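Bis(5'-nucleosyl)-tetraphosphatase [asymmetrical] (Caenorhabditis elegans, PDB 1KTG) hydrolyses diadenosine tetraphosphate (Ap4A) asymmetrically to AMP and ATP, using divalent metal ions. Local coordinates at residues V9-L14 / T65-C70; E43-A48 / S84-L89; D96-S101 / Q105-C110. All coordinates share one frame; numbering follows the deposited sequence.

Interaction 1: V9-L14 / T65-C70; sequences VIYRKL and TIHEDC
The Y11 side chain meets the H67 imidazole rim to rim, its hydroxyl reaching the ring nitrogen: Y11 OH and H67 NE2 lie 2.8 Å apart and form a hydrogen bond in which either could be the donor. The pair bridges across one strand of the mixed sheet of the Nudix fold. Strand 3-14 carries Y11, strand 64-78 carries H67, and strand 81-92 runs between them as the neighbour of both. Evidence for this bridging comes from the separation of the two backbones, with the CA atoms of Y11 and H67 11.1 Å apart, and from L89 of the middle strand, which both side chains touch.

Neither ring covers the face of the other. Their centroids are 5.8 Å apart and the planes are inclined at 31°, while the side chains as a whole cross at about a right angle. H67 NE2 lies in the plane of the phenol at its edge, where it also comes within 3.6 Å of Y11 CE2. The angle from Y11 CZ through Y11 OH to H67 NE2 is 115°, close to that expected for a phenol hydrogen bond. The Y11 torsion explains the reach: with CG set between the backbone N and the carbonyl carbon (chi1 75°), the ring swings across the neighbouring strand.

Both residues are buried, and the bond gives Y11 OH and H67 NE2 a polar partner in each other among side chains such as L89 and L135. The ring of F138 also meets H67. Just beyond the histidine the chain turns a corner through a type I turn from H67 to C70, closed by C70 N to H67 O at 3.0 Å. One face of the imidazole is occupied from its own strand: T65 O sits 3.9 Å above the ring plane of H67, over its centre.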
loop_
_atom_site.group_PDB
_atom_site.type_symbol
_atom_site.label_atom_id
_atom_site.label_comp_id
_atom_site.label_asym_id
_atom_site.label_seq_id
_atom_site.Cartn_x
_atom_site.Cartn_y
_atom_site.Cartn_z
ATOM N N VAL A 9 1.971 2.558 0.963
ATOM C CA VAL A 9 2.629 1.438 1.612
ATOM C C VAL A 9 2.648 1.843 3.078
ATOM O O VAL A 9 3.472 2.640 3.508
ATOM C CB VAL A 9 4.040 1.202 1.071
ATOM C CG1 VAL A 9 4.793 0.162 1.924
ATOM C CG2 VAL A 9 3.973 0.728 -0.370
ATOM N N ILE A 10 1.663 1.353 3.814
ATOM C CA ILE A 10 1.560 1.623 5.237
ATOM C C ILE A 10 2.480 0.696 6.012
ATOM O O ILE A 10 2.505 -0.508 5.755
ATOM C CB ILE A 10 0.133 1.345 5.710
ATOM C CG1 ILE A 10 -0.890 2.164 4.906
ATOM C CG2 ILE A 10 0.034 1.573 7.224
ATOM C CD1 ILE A 10 -0.742 3.643 5.027
ATOM N N TYR A 11 3.224 1.257 6.959
ATOM C CA TYR A 11 4.045 0.453 7.856
ATOM C C TYR A 11 3.836 0.919 9.274
ATOM O O TYR A 11 3.350 2.033 9.530
ATOM C CB TYR A 11 5.534 0.531 7.507
ATOM C CG TYR A 11 6.228 1.820 7.908
ATOM C CD1 TYR A 11 7.025 1.879 9.044
ATOM C CD2 TYR A 11 6.107 2.967 7.141
ATOM C CE1 TYR A 11 7.670 3.051 9.417
ATOM C CE2 TYR A 11 6.752 4.142 7.501
ATOM C CZ TYR A 11 7.530 4.184 8.636
ATOM O OH TYR A 11 8.177 5.363 8.994
ATOM N N ARG A 12 4.212 0.052 10.200
ATOM C CA ARG A 12 4.226 0.393 11.600
ATOM C C ARG A 12 5.499 -0.170 12.198
ATOM O O ARG A 12 6.205 -0.969 11.564
ATOM C CB ARG A 12 3.000 -0.165 12.318
ATOM C CG ARG A 12 3.055 -1.669 12.564
ATOM C CD ARG A 12 1.784 -2.233 13.174
ATOM N NE ARG A 12 1.890 -3.672 13.406
ATOM C CZ ARG A 12 0.939 -4.414 13.939
ATOM N NH1 ARG A 12 -0.216 -3.857 14.326
ATOM N NH2 ARG A 12 1.152 -5.711 14.111
ATOM N N LYS A 13 5.813 0.268 13.413
ATOM C CA LYS A 13 6.954 -0.271 14.125
ATOM C C LYS A 13 6.362 -0.991 15.332
ATOM O O LYS A 13 5.693 -0.376 16.156
ATOM C CB LYS A 13 7.930 0.839 14.525
ATOM C CG LYS A 13 9.369 0.512 14.187
ATOM C CD LYS A 13 10.309 1.667 14.425
ATOM C CE LYS A 13 11.359 1.729 13.338
ATOM N NZ LYS A 13 12.564 2.430 13.824
ATOM N N LEU A 14 6.530 -2.308 15.393
ATOM C CA LEU A 14 5.999 -3.080 16.507
ATOM C C LEU A 14 7.149 -3.588 17.355
ATOM O O LEU A 14 7.894 -4.463 16.926
ATOM C CB LEU A 14 5.169 -4.254 15.991
ATOM C CG LEU A 14 4.656 -5.211 17.060
ATOM C CD1 LEU A 14 3.728 -4.515 18.039
ATOM C CD2 LEU A 14 3.975 -6.399 16.444
ATOM N N THR A 65 1.939 9.446 9.052
ATOM C CA THR A 65 3.042 10.334 8.708
ATOM C C THR A 65 3.505 9.859 7.332
ATOM O O THR A 65 4.195 8.840 7.215
ATOM C CB THR A 65 4.207 10.243 9.710
ATOM O OG1 THR A 65 3.796 10.742 10.989
ATOM C CG2 THR A 65 5.330 11.191 9.310
ATOM N N ILE A 66 3.099 10.573 6.289
ATOM C CA ILE A 66 3.424 10.169 4.924
ATOM C C ILE A 66 4.763 10.760 4.530
ATOM O O ILE A 66 4.985 11.956 4.671
ATOM C CB ILE A 66 2.333 10.630 3.941
ATOM C CG1 ILE A 66 0.981 10.059 4.357
ATOM C CG2 ILE A 66 2.684 10.157 2.539
ATOM C CD1 ILE A 66 -0.178 10.498 3.507
ATOM N N HIS A 67 5.663 9.908 4.065
ATOM C CA HIS A 67 6.996 10.338 3.660
ATOM C C HIS A 67 6.957 10.750 2.197
ATOM O O HIS A 67 7.071 9.911 1.313
ATOM C CB HIS A 67 7.984 9.199 3.854
ATOM C CG HIS A 67 8.014 8.664 5.251
ATOM N ND1 HIS A 67 8.175 9.474 6.355
ATOM C CD2 HIS A 67 7.890 7.403 5.723
ATOM C CE1 HIS A 67 8.151 8.730 7.448
ATOM N NE2 HIS A 67 7.980 7.469 7.089
ATOM N N GLU A 68 6.806 12.042 1.944
ATOM C CA GLU A 68 6.669 12.538 0.568
ATOM C C GLU A 68 7.880 12.282 -0.311
ATOM O O GLU A 68 7.748 12.218 -1.538
ATOM C CB GLU A 68 6.316 14.022 0.576
ATOM C CG GLU A 68 5.118 14.276 1.462
ATOM C CD GLU A 68 4.495 15.639 1.288
ATOM O OE1 GLU A 68 4.862 16.370 0.333
ATOM O OE2 GLU A 68 3.617 15.960 2.123
ATOM N N ASP A 69 9.048 12.114 0.309
ATOM C CA ASP A 69 10.276 11.843 -0.436
ATOM C C ASP A 69 10.514 10.362 -0.671
ATOM O O ASP A 69 11.617 9.978 -1.073
ATOM C CB ASP A 69 11.487 12.387 0.316
ATOM N N CYS A 70 9.522 9.523 -0.384
ATOM C CA CYS A 70 9.682 8.099 -0.630
ATOM C C CYS A 70 8.482 7.585 -1.404
ATOM O O CYS A 70 7.442 7.251 -0.832
ATOM C CB CYS A 70 9.875 7.319 0.660
ATOM S SG CYS A 70 10.172 5.556 0.399
#

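Interaction 2: E43-A48 / S84-L89; sequences EDEWQA and SVKYWL
E45 OE2 is hydrogen-bonded to a water at 2.7 Å, and the same water lies 2.6 Å from S84 OG, so a single molecule bridges the start of helix 45-57 to strand 81-92. The carboxylate also lies across the K86 chain, with E45 OE2 3.5 Å from K86 CB. The charged ends stay apart: E45 OE1 and K86 NZ are separated by 4.6 Å, beyond a salt bridge.

Farther along, W46 and W88 make a T-shaped stack. The six-membered ring of W46 presents its edge to the five-membered ring of W88, centroids 4.9 Å apart and planes at 82°, and W46 CE3 comes to 3.5 Å from W88 CE2. With CG anti to the backbone N (chi1 179°), the W46 indole extends along the strand side of the helix and reaches that face. K86 CE lies on the opposite face of W88, toward the rim of the ring, so the indole has a neighbour on each face.

The helix start is fixed by a capping box within the Nudix box: Q47 N donates to D44 OD2 at 2.9 Å and 170°, and D44 N donates in return to the Q47 amide oxygen.

No direct hydrogen bond crosses the interface, which implies that aromatic and aliphatic packing carries it, while a bridging water and a probably modest attraction between E45 and K86 add to it.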
loop_
_atom_site.group_PDB
_atom_site.type_symbol
_atom_site.label_atom_id
_atom_site.label_comp_id
_atom_site.label_asym_id
_atom_site.label_seq_id
_atom_site.Cartn_x
_atom_site.Cartn_y
_atom_site.Cartn_z
ATOM N N GLU A 43 -9.359 13.822 -9.176
ATOM C CA GLU A 43 -8.247 13.559 -8.266
ATOM C C GLU A 43 -6.899 13.462 -8.960
ATOM O O GLU A 43 -6.822 13.237 -10.161
ATOM C CB GLU A 43 -8.452 12.235 -7.515
ATOM C CG GLU A 43 -9.675 12.183 -6.614
ATOM C CD GLU A 43 -9.767 10.882 -5.838
ATOM O OE1 GLU A 43 -9.259 9.851 -6.334
ATOM O OE2 GLU A 43 -10.340 10.895 -4.732
ATOM N N ASP A 44 -5.839 13.640 -8.184
ATOM C CA ASP A 44 -4.496 13.280 -8.639
ATOM C C ASP A 44 -4.124 12.040 -7.833
ATOM O O ASP A 44 -4.925 11.565 -7.027
ATOM C CB ASP A 44 -3.472 14.388 -8.450
ATOM C CG ASP A 44 -3.309 14.813 -7.019
ATOM O OD1 ASP A 44 -2.569 15.801 -6.811
ATOM O OD2 ASP A 44 -3.880 14.260 -6.056
ATOM N N GLU A 45 -2.922 11.524 -8.050
ATOM C CA GLU A 45 -2.494 10.294 -7.390
ATOM C C GLU A 45 -2.473 10.420 -5.869
ATOM O O GLU A 45 -2.854 9.498 -5.151
ATOM C CB GLU A 45 -1.124 9.883 -7.916
ATOM C CG GLU A 45 -1.209 9.342 -9.336
ATOM C CD GLU A 45 0.083 9.421 -10.115
ATOM O OE1 GLU A 45 0.601 10.547 -10.305
ATOM O OE2 GLU A 45 0.554 8.358 -10.583
ATOM N N TRP A 46 -2.007 11.563 -5.385
ATOM C CA TRP A 46 -1.917 11.808 -3.952
ATOM C C TRP A 46 -3.299 11.650 -3.325
ATOM O O TRP A 46 -3.474 10.893 -2.370
ATOM C CB TRP A 46 -1.350 13.218 -3.728
ATOM C CG TRP A 46 -1.206 13.681 -2.305
ATOM C CD1 TRP A 46 -1.962 14.629 -1.680
ATOM C CD2 TRP A 46 -0.197 13.297 -1.362
ATOM N NE1 TRP A 46 -1.513 14.830 -0.397
ATOM C CE2 TRP A 46 -0.432 14.020 -0.174
ATOM C CE3 TRP A 46 0.870 12.397 -1.391
ATOM C CZ2 TRP A 46 0.366 13.884 0.954
ATOM C CZ3 TRP A 46 1.654 12.256 -0.265
ATOM C CH2 TRP A 46 1.399 12.994 0.891
ATOM N N GLN A 47 -4.288 12.350 -3.877
ATOM C CA GLN A 47 -5.635 12.303 -3.321
ATOM C C GLN A 47 -6.186 10.880 -3.348
ATOM O O GLN A 47 -6.843 10.433 -2.412
ATOM C CB GLN A 47 -6.560 13.251 -4.089
ATOM C CG GLN A 47 -6.228 14.731 -3.875
ATOM C CD GLN A 47 -7.053 15.659 -4.752
ATOM O OE1 GLN A 47 -7.425 15.300 -5.861
ATOM N NE2 GLN A 47 -7.333 16.860 -4.249
ATOM N N ALA A 48 -5.923 10.177 -4.439
ATOM C CA ALA A 48 -6.444 8.828 -4.611
ATOM C C ALA A 48 -5.857 7.875 -3.566
ATOM O O ALA A 48 -6.571 7.089 -2.941
ATOM C CB ALA A 48 -6.145 8.344 -6.010
ATOM N N SER A 84 -0.718 1.934 -14.000
ATOM C CA SER A 84 0.362 2.423 -13.153
ATOM C C SER A 84 -0.177 2.551 -11.749
ATOM O O SER A 84 -1.321 2.955 -11.548
ATOM C CB SER A 84 0.912 3.770 -13.642
ATOM O OG SER A 84 -0.068 4.808 -13.637
ATOM N N VAL A 85 0.627 2.179 -10.761
ATOM C CA VAL A 85 0.203 2.359 -9.380
ATOM C C VAL A 85 1.312 3.093 -8.647
ATOM O O VAL A 85 2.395 2.551 -8.429
ATOM C CB VAL A 85 -0.106 1.039 -8.661
ATOM C CG1 VAL A 85 -0.707 1.316 -7.273
ATOM C CG2 VAL A 85 -1.068 0.192 -9.483
ATOM N N LYS A 86 1.047 4.341 -8.292
ATOM C CA LYS A 86 2.024 5.123 -7.559
ATOM C C LYS A 86 1.812 4.940 -6.064
ATOM O O LYS A 86 0.704 5.128 -5.577
ATOM C CB LYS A 86 1.882 6.597 -7.900
ATOM C CG LYS A 86 2.915 7.455 -7.199
ATOM C CD LYS A 86 3.006 8.856 -7.783
ATOM C CE LYS A 86 4.104 9.627 -7.087
ATOM N NZ LYS A 86 4.251 11.034 -7.563
ATOM N N TYR A 87 2.876 4.586 -5.349
ATOM C CA TYR A 87 2.829 4.400 -3.894
ATOM C C TYR A 87 3.769 5.359 -3.169
ATOM O O TYR A 87 4.902 5.565 -3.595
ATOM C CB TYR A 87 3.318 2.992 -3.509
ATOM C CG TYR A 87 2.392 1.858 -3.862
ATOM C CD1 TYR A 87 2.582 1.117 -5.019
ATOM C CD2 TYR A 87 1.360 1.500 -3.016
ATOM C CE1 TYR A 87 1.746 0.069 -5.336
ATOM C CE2 TYR A 87 0.525 0.451 -3.320
ATOM C CZ TYR A 87 0.715 -0.257 -4.478
ATOM O OH TYR A 87 -0.121 -1.307 -4.772
ATOM N N TRP A 88 3.281 5.902 -2.061
ATOM C CA TRP A 88 4.097 6.633 -1.098
ATOM C C TRP A 88 4.202 5.788 0.178
ATOM O O TRP A 88 3.278 5.070 0.529
ATOM C CB TRP A 88 3.447 7.958 -0.716
ATOM C CG TRP A 88 3.589 9.094 -1.673
ATOM C CD1 TRP A 88 4.553 10.074 -1.661
ATOM C CD2 TRP A 88 2.686 9.443 -2.724
ATOM N NE1 TRP A 88 4.324 10.977 -2.668
ATOM C CE2 TRP A 88 3.184 10.613 -3.339
ATOM C CE3 TRP A 88 1.517 8.868 -3.236
ATOM C CZ2 TRP A 88 2.544 11.222 -4.418
ATOM C CZ3 TRP A 88 0.885 9.479 -4.302
ATOM C CH2 TRP A 88 1.403 10.639 -4.883
ATOM N N LEU A 89 5.339 5.876 0.866
ATOM C CA LEU A 89 5.538 5.192 2.146
ATOM C C LEU A 89 4.879 6.036 3.255
ATOM O O LEU A 89 4.984 7.246 3.256
ATOM C CB LEU A 89 7.041 5.005 2.403
ATOM C CG LEU A 89 7.453 4.229 3.654
ATOM C CD1 LEU A 89 6.997 2.772 3.588
ATOM C CD2 LEU A 89 8.952 4.316 3.886
HETATM O O HOH W 1 -0.492 5.988 -11.360
#

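Interaction 3: D96-S101 / Q105-C110; sequences DDVQLS and QNWKWC
The loop 96-101 runs extended and antiparallel to strand 104-110, V98 opposite W107 and L100 opposite Q105, yet CA separations of 8.2 and 7.2 Å and the absence of hydrogen bonds across leave the joining to side chains. V98 CG1 makes a CH-pi contact with W107, 3.9 Å from the centroid of the five-membered ring and 18° off its normal. The V98 carbonyl approaches the same indole, O to CH2 at 3.6 Å. From its other branch, V98 CG2 reaches W109 CZ2 at 4.1 Å, so the valine straddles two tryptophans. L100 packs by CG against W107 CE3 at 3.7 Å, while its CD1 presses on the N106 backbone. W107 has chi1 77°, which lifts the indole off the strand beneath the loop. Replacing W107 by an alanine would probably strip V98 and L100 of their shared apolar surface and let the loop shift against the strand. Q99 also bonds through its backbone to A57, at the end of helix 45-57. The pairing flanks the Nudix metal site without being part of it: the short connection between these segments holds E103, a ligand of magnesium and of the hydroxide.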
loop_
_atom_site.group_PDB
_atom_site.type_symbol
_atom_site.label_atom_id
_atom_site.label_comp_id
_atom_site.label_asym_id
_atom_site.label_seq_id
_atom_site.Cartn_x
_atom_site.Cartn_y
_atom_site.Cartn_z
ATOM N N ASP A 96 -3.698 2.001 15.836
ATOM C CA ASP A 96 -5.011 2.033 15.233
ATOM C C ASP A 96 -5.361 0.690 14.623
ATOM O O ASP A 96 -4.485 -0.082 14.209
ATOM C CB ASP A 96 -5.056 3.107 14.161
ATOM C CG ASP A 96 -4.851 4.491 14.720
ATOM O OD1 ASP A 96 -5.262 4.755 15.878
ATOM O OD2 ASP A 96 -4.305 5.393 14.065
ATOM N N ASP A 97 -6.659 0.456 14.534
ATOM C CA ASP A 97 -7.202 -0.801 14.083
ATOM C C ASP A 97 -7.693 -0.717 12.654
ATOM O O ASP A 97 -8.449 0.180 12.265
ATOM C CB ASP A 97 -8.345 -1.221 14.997
ATOM C CG ASP A 97 -7.882 -1.503 16.405
ATOM O OD1 ASP A 97 -6.730 -1.948 16.576
ATOM O OD2 ASP A 97 -8.583 -1.304 17.403
ATOM N N VAL A 98 -7.231 -1.682 11.887
ATOM C CA VAL A 98 -7.589 -1.825 10.500
ATOM C C VAL A 98 -8.997 -2.401 10.405
ATOM O O VAL A 98 -9.354 -3.301 11.160
ATOM C CB VAL A 98 -6.613 -2.772 9.824
ATOM C CG1 VAL A 98 -7.111 -3.185 8.449
ATOM C CG2 VAL A 98 -5.245 -2.121 9.741
ATOM N N GLN A 99 -9.779 -1.866 9.474
ATOM C CA GLN A 99 -11.118 -2.351 9.200
ATOM C C GLN A 99 -11.260 -2.379 7.685
ATOM O O GLN A 99 -10.860 -1.429 7.003
ATOM C CB GLN A 99 -12.178 -1.455 9.821
ATOM C CG GLN A 99 -12.387 -1.719 11.295
ATOM C CD GLN A 99 -13.395 -0.779 11.922
ATOM O OE1 GLN A 99 -13.173 -0.264 13.024
ATOM N NE2 GLN A 99 -14.502 -0.549 11.225
ATOM N N LEU A 100 -11.826 -3.462 7.174
ATOM C CA LEU A 100 -11.927 -3.656 5.740
ATOM C C LEU A 100 -13.284 -3.272 5.184
ATOM O O LEU A 100 -14.273 -3.149 5.909
ATOM C CB LEU A 100 -11.657 -5.123 5.386
ATOM C CG LEU A 100 -10.357 -5.750 5.909
ATOM C CD1 LEU A 100 -10.241 -7.212 5.425
ATOM C CD2 LEU A 100 -9.145 -4.947 5.461
ATOM N N SER A 101 -13.296 -3.102 3.867
ATOM C CA SER A 101 -14.496 -2.830 3.102
ATOM C C SER A 101 -14.786 -4.090 2.284
ATOM O O SER A 101 -14.064 -5.074 2.398
ATOM C CB SER A 101 -14.256 -1.645 2.173
ATOM O OG SER A 101 -13.386 -2.011 1.122
ATOM N N GLN A 105 -10.833 -9.178 2.061
ATOM C CA GLN A 105 -11.350 -10.244 2.907
ATOM C C GLN A 105 -10.440 -10.579 4.081
ATOM O O GLN A 105 -10.820 -11.368 4.944
ATOM C CB GLN A 105 -11.611 -11.502 2.071
ATOM C CG GLN A 105 -10.371 -12.075 1.363
ATOM C CD GLN A 105 -10.673 -13.371 0.634
ATOM O OE1 GLN A 105 -9.895 -14.320 0.686
ATOM N NE2 GLN A 105 -11.816 -13.417 -0.036
ATOM N N ASN A 106 -9.246 -9.991 4.116
ATOM C CA ASN A 106 -8.312 -10.231 5.219
ATOM C C ASN A 106 -7.148 -9.254 5.119
ATOM O O ASN A 106 -7.026 -8.529 4.137
ATOM C CB ASN A 106 -7.786 -11.673 5.142
ATOM C CG ASN A 106 -7.219 -12.191 6.478
ATOM O OD1 ASN A 106 -6.632 -13.272 6.528
ATOM N ND2 ASN A 106 -7.418 -11.441 7.553
ATOM N N TRP A 107 -6.317 -9.202 6.149
ATOM C CA TRP A 107 -5.134 -8.360 6.129
ATOM C C TRP A 107 -4.064 -9.020 6.963
ATOM O O TRP A 107 -4.328 -9.976 7.675
ATOM C CB TRP A 107 -5.432 -6.943 6.654
ATOM C CG TRP A 107 -5.550 -6.810 8.156
ATOM C CD1 TRP A 107 -4.530 -6.602 9.037
ATOM C CD2 TRP A 107 -6.749 -6.836 8.937
ATOM N NE1 TRP A 107 -5.019 -6.519 10.318
ATOM C CE2 TRP A 107 -6.380 -6.649 10.282
ATOM C CE3 TRP A 107 -8.103 -6.990 8.635
ATOM C CZ2 TRP A 107 -7.309 -6.631 11.319
ATOM C CZ3 TRP A 107 -9.024 -6.972 9.668
ATOM C CH2 TRP A 107 -8.623 -6.797 10.991
ATOM N N LYS A 108 -2.843 -8.512 6.867
ATOM C CA LYS A 108 -1.746 -9.022 7.682
ATOM C C LYS A 108 -0.688 -7.952 7.849
ATOM O O LYS A 108 -0.407 -7.191 6.919
ATOM C CB LYS A 108 -1.114 -10.259 7.049
ATOM C CG LYS A 108 -0.191 -11.020 7.998
ATOM C CD LYS A 108 0.347 -12.296 7.350
ATOM C CE LYS A 108 1.377 -13.021 8.209
ATOM N NZ LYS A 108 2.128 -14.062 7.409
ATOM N N TRP A 109 -0.125 -7.871 9.047
ATOM C CA TRP A 109 1.010 -6.981 9.269
ATOM C C TRP A 109 2.240 -7.859 9.064
ATOM O O TRP A 109 2.456 -8.818 9.803
ATOM C CB TRP A 109 0.974 -6.388 10.670
ATOM C CG TRP A 109 -0.027 -5.284 10.810
ATOM C CD1 TRP A 109 -1.266 -5.363 11.366
ATOM C CD2 TRP A 109 0.141 -3.926 10.397
ATOM N NE1 TRP A 109 -1.883 -4.137 11.319
ATOM C CE2 TRP A 109 -1.034 -3.238 10.729
ATOM C CE3 TRP A 109 1.175 -3.219 9.773
ATOM C CZ2 TRP A 109 -1.206 -1.877 10.465
ATOM C CZ3 TRP A 109 1.001 -1.865 9.516
ATOM C CH2 TRP A 109 -0.180 -1.214 9.860
ATOM N N CYS A 110 3.048 -7.527 8.063
ATOM C CA CYS A 110 4.141 -8.389 7.641
ATOM C C CYS A 110 5.526 -7.775 7.701
ATOM O O CYS A 110 5.732 -6.670 7.216
ATOM C CB CYS A 110 3.932 -8.799 6.181
ATOM S SG CYS A 110 2.252 -9.293 5.739
#

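How the interactions relate
Interactions 1 and 2, with centres 14 Å apart, meet at strand 81-92, which carries segment 84-89 and pairs with both strands of interaction 1: V9 N to W88 O and H67 N to L89 O, each 2.9 Å, are probable hydrogen bonds, and I66 CG2 packs on W46 CH2 at 3.5 Å. Interaction 3 joins interaction 1 through R12, whose CZ lies 3.4 Å from W109 CG in a cation-pi contact. Interactions 2 and 3 lie on opposite sides of the chain's centre, their centres 20 Å apart, but both lead to the metal site: helix 45-57 supplies E52 and E56, and E103 follows segment 96-101. The E45 side chain is about 12 Å from a magnesium, the L100 side chain about 12 Å from the hydroxide.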